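Local coordinates for protein glucosidase (Croceicoccus marinus, PDB 5Z3K) that probably hydrolyses O-glycosidic bonds as a beta-glucosidase of glycoside hydrolase family 39, at residues A[283-295]-A[346-360]. Sequence-based numbering, arbitrary orientation.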
loop_
_atom_site.group_PDB
_atom_site.type_symbol
_atom_site.label_atom_id
_atom_site.label_comp_id
_atom_site.label_asym_id
_atom_site.label_seq_id
_atom_site.Cartn_x
_atom_site.Cartn_y
_atom_site.Cartn_z
ATOM N N PHE A 283 -10.306 -10.178 2.650
ATOM C CA PHE A 283 -9.494 -10.115 1.435
ATOM C C PHE A 283 -8.188 -9.385 1.691
ATOM O O PHE A 283 -7.111 -9.859 1.310
ATOM C CB PHE A 283 -10.271 -9.428 0.302
ATOM C CG PHE A 283 -9.472 -9.247 -0.974
ATOM C CD1 PHE A 283 -8.575 -8.187 -1.121
ATOM C CD2 PHE A 283 -9.628 -10.140 -2.034
ATOM C CE1 PHE A 283 -7.841 -8.030 -2.313
ATOM C CE2 PHE A 283 -8.918 -9.983 -3.218
ATOM C CZ PHE A 283 -8.014 -8.936 -3.356
ATOM N N LEU A 284 -8.261 -8.195 2.304
ATOM C CA LEU A 284 -7.046 -7.398 2.402
ATOM C C LEU A 284 -6.054 -8.031 3.375
ATOM O O LEU A 284 -4.840 -7.940 3.155
ATOM C CB LEU A 284 -7.384 -5.950 2.773
ATOM C CG LEU A 284 -7.720 -5.572 4.202
ATOM C CD1 LEU A 284 -6.455 -5.098 4.908
ATOM C CD2 LEU A 284 -8.801 -4.479 4.200
ATOM N N ALA A 285 -6.538 -8.730 4.407
ATOM C CA ALA A 285 -5.619 -9.452 5.280
ATOM C C ALA A 285 -4.970 -10.628 4.549
ATOM O O ALA A 285 -3.754 -10.837 4.652
ATOM C CB ALA A 285 -6.343 -9.916 6.549
ATOM N N ALA A 286 -5.753 -11.404 3.796
ATOM C CA ALA A 286 -5.154 -12.500 3.034
ATOM C C ALA A 286 -4.190 -11.976 1.974
ATOM O O ALA A 286 -3.137 -12.577 1.733
ATOM C CB ALA A 286 -6.238 -13.365 2.381
ATOM N N ALA A 287 -4.522 -10.852 1.334
ATOM C CA ALA A 287 -3.635 -10.307 0.305
ATOM C C ALA A 287 -2.293 -9.889 0.894
ATOM O O ALA A 287 -1.233 -10.154 0.314
ATOM C CB ALA A 287 -4.302 -9.115 -0.398
ATOM N N ALA A 288 -2.326 -9.194 2.039
ATOM C CA ALA A 288 -1.090 -8.845 2.728
ATOM C C ALA A 288 -0.264 -10.086 3.062
ATOM O O ALA A 288 0.956 -10.094 2.876
ATOM C CB ALA A 288 -1.413 -8.060 4.000
ATOM N N ILE A 289 -0.909 -11.147 3.561
ATOM C CA ILE A 289 -0.165 -12.355 3.907
ATOM C C ILE A 289 0.465 -12.962 2.660
ATOM O O ILE A 289 1.650 -13.322 2.656
ATOM C CB ILE A 289 -1.071 -13.363 4.635
ATOM C CG1 ILE A 289 -1.458 -12.777 6.001
ATOM C CG2 ILE A 289 -0.347 -14.709 4.801
ATOM C CD1 ILE A 289 -2.546 -13.546 6.769
ATOM N N TYR A 290 -0.313 -13.080 1.582
ATOM C CA TYR A 290 0.227 -13.717 0.385
ATOM C C TYR A 290 1.334 -12.879 -0.245
ATOM O O TYR A 290 2.295 -13.442 -0.777
ATOM C CB TYR A 290 -0.884 -13.988 -0.638
ATOM C CG TYR A 290 -1.811 -15.111 -0.224
ATOM C CD1 TYR A 290 -1.317 -16.259 0.383
ATOM C CD2 TYR A 290 -3.188 -15.009 -0.417
ATOM C CE1 TYR A 290 -2.168 -17.284 0.783
ATOM C CE2 TYR A 290 -4.051 -16.029 -0.014
ATOM C CZ TYR A 290 -3.528 -17.165 0.576
ATOM O OH TYR A 290 -4.375 -18.173 0.972
HETATM N N MSE A 291 1.247 -11.549 -0.188
HETATM C CA MSE A 291 2.259 -10.751 -0.872
HETATM C C MSE A 291 3.524 -10.622 -0.029
HETATM O O MSE A 291 4.540 -10.144 -0.514
HETATM C CB MSE A 291 1.713 -9.363 -1.238
HETATM C CG MSE A 291 1.610 -8.412 -0.064
HETATM SE SE MSE A 291 1.153 -6.620 -0.679
HETATM C CE MSE A 291 -0.705 -6.899 -1.194
ATOM N N GLN A 292 3.471 -11.051 1.238
ATOM C CA GLN A 292 4.688 -11.065 2.046
ATOM C C GLN A 292 5.746 -11.974 1.431
ATOM O O GLN A 292 6.947 -11.743 1.608
ATOM C CB GLN A 292 4.363 -11.494 3.481
ATOM C CG GLN A 292 5.569 -11.629 4.426
ATOM C CD GLN A 292 6.181 -10.303 4.877
ATOM O OE1 GLN A 292 7.297 -10.279 5.403
ATOM N NE2 GLN A 292 5.456 -9.198 4.685
ATOM N N ASP A 293 5.313 -12.997 0.697
ATOM C CA ASP A 293 6.181 -13.895 -0.059
ATOM C C ASP A 293 5.965 -13.603 -1.546
ATOM O O ASP A 293 5.174 -14.260 -2.224
ATOM C CB ASP A 293 5.860 -15.348 0.284
ATOM C CG ASP A 293 6.090 -15.661 1.740
ATOM O OD1 ASP A 293 7.180 -15.301 2.236
ATOM O OD2 ASP A 293 5.184 -16.247 2.386
ATOM N N SER A 294 6.651 -12.585 -2.054
ATOM C CA SER A 294 6.381 -12.142 -3.423
ATOM C C SER A 294 7.506 -11.224 -3.872
ATOM O O SER A 294 8.393 -10.870 -3.096
ATOM C CB SER A 294 5.042 -11.410 -3.520
ATOM O OG SER A 294 5.188 -10.074 -3.057
ATOM N N GLU A 295 7.441 -10.814 -5.139
ATOM C CA GLU A 295 8.388 -9.843 -5.662
ATOM C C GLU A 295 8.035 -8.407 -5.285
ATOM O O GLU A 295 8.775 -7.494 -5.661
ATOM C CB GLU A 295 8.490 -9.981 -7.186
ATOM C CG GLU A 295 8.935 -11.384 -7.629
ATOM C CD GLU A 295 10.313 -11.762 -7.111
ATOM O OE1 GLU A 295 11.149 -10.858 -6.909
ATOM O OE2 GLU A 295 10.573 -12.970 -6.936
ATOM N N ARG A 346 10.189 -12.937 11.569
ATOM C CA ARG A 346 9.099 -13.787 11.126
ATOM C C ARG A 346 9.269 -15.177 11.720
ATOM O O ARG A 346 10.384 -15.693 11.814
ATOM C CB ARG A 346 9.066 -13.865 9.599
ATOM C CG ARG A 346 7.882 -14.642 9.052
ATOM C CD ARG A 346 7.721 -14.348 7.583
ATOM N NE ARG A 346 6.709 -15.180 6.947
ATOM C CZ ARG A 346 6.643 -15.369 5.640
ATOM N NH1 ARG A 346 7.535 -14.788 4.841
ATOM N NH2 ARG A 346 5.695 -16.138 5.128
ATOM N N LEU A 347 8.153 -15.768 12.137
ATOM C CA LEU A 347 8.119 -17.088 12.747
ATOM C C LEU A 347 7.465 -18.069 11.792
ATOM O O LEU A 347 6.636 -17.683 10.969
ATOM C CB LEU A 347 7.337 -17.054 14.071
ATOM C CG LEU A 347 7.960 -16.197 15.173
ATOM C CD1 LEU A 347 7.011 -16.067 16.373
ATOM C CD2 LEU A 347 9.319 -16.742 15.601
ATOM N N ALA A 348 7.836 -19.344 11.908
ATOM C CA ALA A 348 7.238 -20.371 11.062
ATOM C C ALA A 348 5.822 -20.682 11.523
ATOM O O ALA A 348 5.608 -21.020 12.690
ATOM C CB ALA A 348 8.077 -21.649 11.100
ATOM N N ILE A 349 4.853 -20.589 10.608
ATOM C CA ILE A 349 3.503 -21.096 10.843
ATOM C C ILE A 349 3.156 -22.067 9.719
ATOM O O ILE A 349 3.342 -21.765 8.529
ATOM C CB ILE A 349 2.442 -19.978 10.969
ATOM C CG1 ILE A 349 1.057 -20.582 11.251
ATOM C CG2 ILE A 349 2.423 -19.063 9.734
ATOM C CD1 ILE A 349 0.064 -19.590 11.874
ATOM N N THR A 350 2.699 -23.251 10.104
ATOM C CA THR A 350 2.427 -24.338 9.180
ATOM C C THR A 350 0.958 -24.719 9.257
ATOM O O THR A 350 0.383 -24.812 10.348
ATOM C CB THR A 350 3.323 -25.536 9.519
ATOM O OG1 THR A 350 4.683 -25.195 9.211
ATOM C CG2 THR A 350 2.906 -26.787 8.742
ATOM N N GLY A 351 0.341 -24.933 8.100
ATOM C CA GLY A 351 -1.027 -25.401 8.056
ATOM C C GLY A 351 -1.982 -24.481 7.340
ATOM O O GLY A 351 -3.133 -24.874 7.113
ATOM N N GLY A 352 -1.569 -23.274 6.962
ATOM C CA GLY A 352 -2.406 -22.431 6.139
ATOM C C GLY A 352 -2.481 -23.003 4.741
ATOM O O GLY A 352 -1.877 -24.028 4.425
ATOM N N ASP A 353 -3.236 -22.332 3.880
ATOM C CA ASP A 353 -3.310 -22.777 2.491
ATOM C C ASP A 353 -3.238 -21.567 1.564
ATOM O O ASP A 353 -3.159 -20.414 2.013
ATOM C CB ASP A 353 -4.566 -23.647 2.263
ATOM C CG ASP A 353 -5.864 -22.870 2.411
ATOM O OD1 ASP A 353 -5.927 -21.705 1.969
ATOM O OD2 ASP A 353 -6.843 -23.430 2.951
ATOM N N ASP A 354 -3.269 -21.826 0.254
ATOM C CA ASP A 354 -3.258 -20.760 -0.740
ATOM C C ASP A 354 -4.637 -20.515 -1.351
ATOM O O ASP A 354 -4.735 -19.835 -2.379
ATOM C CB ASP A 354 -2.217 -21.043 -1.833
ATOM C CG ASP A 354 -2.477 -22.332 -2.579
ATOM O OD1 ASP A 354 -3.509 -22.984 -2.313
ATOM O OD2 ASP A 354 -1.641 -22.707 -3.434
ATOM N N ASN A 355 -5.702 -21.041 -0.730
ATOM C CA ASN A 355 -7.083 -20.843 -1.165
ATOM C C ASN A 355 -7.867 -19.927 -0.232
ATOM O O ASN A 355 -9.093 -20.036 -0.137
ATOM C CB ASN A 355 -7.831 -22.166 -1.274
ATOM C CG ASN A 355 -6.956 -23.289 -1.723
ATOM O OD1 ASN A 355 -6.622 -24.176 -0.936
ATOM N ND2 ASN A 355 -6.574 -23.269 -2.989
ATOM N N GLY A 356 -7.182 -19.041 0.476
ATOM C CA GLY A 356 -7.853 -18.013 1.243
ATOM C C GLY A 356 -7.790 -18.184 2.746
ATOM O O GLY A 356 -8.222 -17.271 3.469
ATOM N N PHE A 357 -7.281 -19.309 3.257
ATOM C CA PHE A 357 -7.057 -19.457 4.697
ATOM C C PHE A 357 -5.584 -19.154 4.953
ATOM O O PHE A 357 -4.737 -20.047 5.014
ATOM C CB PHE A 357 -7.464 -20.830 5.224
ATOM C CG PHE A 357 -7.528 -20.888 6.728
ATOM C CD1 PHE A 357 -8.638 -20.399 7.404
ATOM C CD2 PHE A 357 -6.463 -21.389 7.466
ATOM C CE1 PHE A 357 -8.701 -20.421 8.792
ATOM C CE2 PHE A 357 -6.518 -21.422 8.859
ATOM C CZ PHE A 357 -7.636 -20.933 9.524
ATOM N N ALA A 358 -5.286 -17.867 5.109
ATOM C CA ALA A 358 -3.915 -17.366 5.128
ATOM C C ALA A 358 -3.489 -17.072 6.556
ATOM O O ALA A 358 -4.269 -16.532 7.340
ATOM C CB ALA A 358 -3.806 -16.098 4.286
ATOM N N ALA A 359 -2.249 -17.414 6.888
ATOM C CA ALA A 359 -1.758 -17.214 8.238
ATOM C C ALA A 359 -0.307 -16.761 8.184
ATOM O O ALA A 359 0.447 -17.131 7.278
ATOM C CB ALA A 359 -1.909 -18.495 9.077
ATOM N N LEU A 360 0.074 -15.964 9.181
ATOM C CA LEU A 360 1.366 -15.301 9.227
ATOM C C LEU A 360 1.731 -15.085 10.687
ATOM O O LEU A 360 0.875 -14.709 11.495
ATOM C CB LEU A 360 1.314 -13.960 8.470
ATOM C CG LEU A 360 2.564 -13.079 8.436
ATOM C CD1 LEU A 360 3.702 -13.741 7.678
ATOM C CD2 LEU A 360 2.250 -11.714 7.810
HETATM O O HOH W 1 9.152 -12.148 5.438
#
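Where the (beta/alpha)8 barrel meets the accessory beta-sheet domain, Y290, I289 and D293 of helix 277-291 and the residues just after it touch the connecting loop and both strands of a beta hairpin, 345-350 paired antiparallel with 357-363. The helix segment 283-291 crosses strand 357-360 at 58°, with the axes 7.8 Å apart. A358 is the apolar centre: its CB lies over one face of the Y290 ring, 4.3 Å from the centroid and 26° off the normal, which meets the criteria for a CH-pi contact, and it also packs on A286 CB and on both ends of the I289 fork. With CG1 beside the backbone N (chi1 -67°), I289 directs CG2 toward A358 CB, 3.8 Å away, while its CG1 runs past L360 CB in the opposite sense.

The Y290 hydroxyl is gripped twice at the ring edge. Y290 OH donates to D353 O (2.8 Å). G356 N in turn donates to Y290 OH at 3.0 Å, so a side chain of the helix that follows the seventh barrel strand ties together the D353 carbonyl and the G356 amide across the connecting loop. D353 OD1 closes an Asx turn by accepting from N355 N, and takes F357 N from the other face of its carboxylate, which holds the loop's backbone beside the Y290 hydroxyl. M237 borders the tyrosine as well.

Past the C-terminal part of the helix the contact becomes ionic. The extended R346 chain meets D293 end-on: NH1 reaches OD1 at 2.7 Å and NH2 reaches OD2 at 2.8 Å, with carboxylate and guanidinium planes nearly coplanar, a bidentate salt bridge. Q292 CG lies over one guanidinium face, offset toward its rim; Q292 OE1 accepts from R21 N and from a water that in turn accepts from R346 NH1 at 3.2 Å.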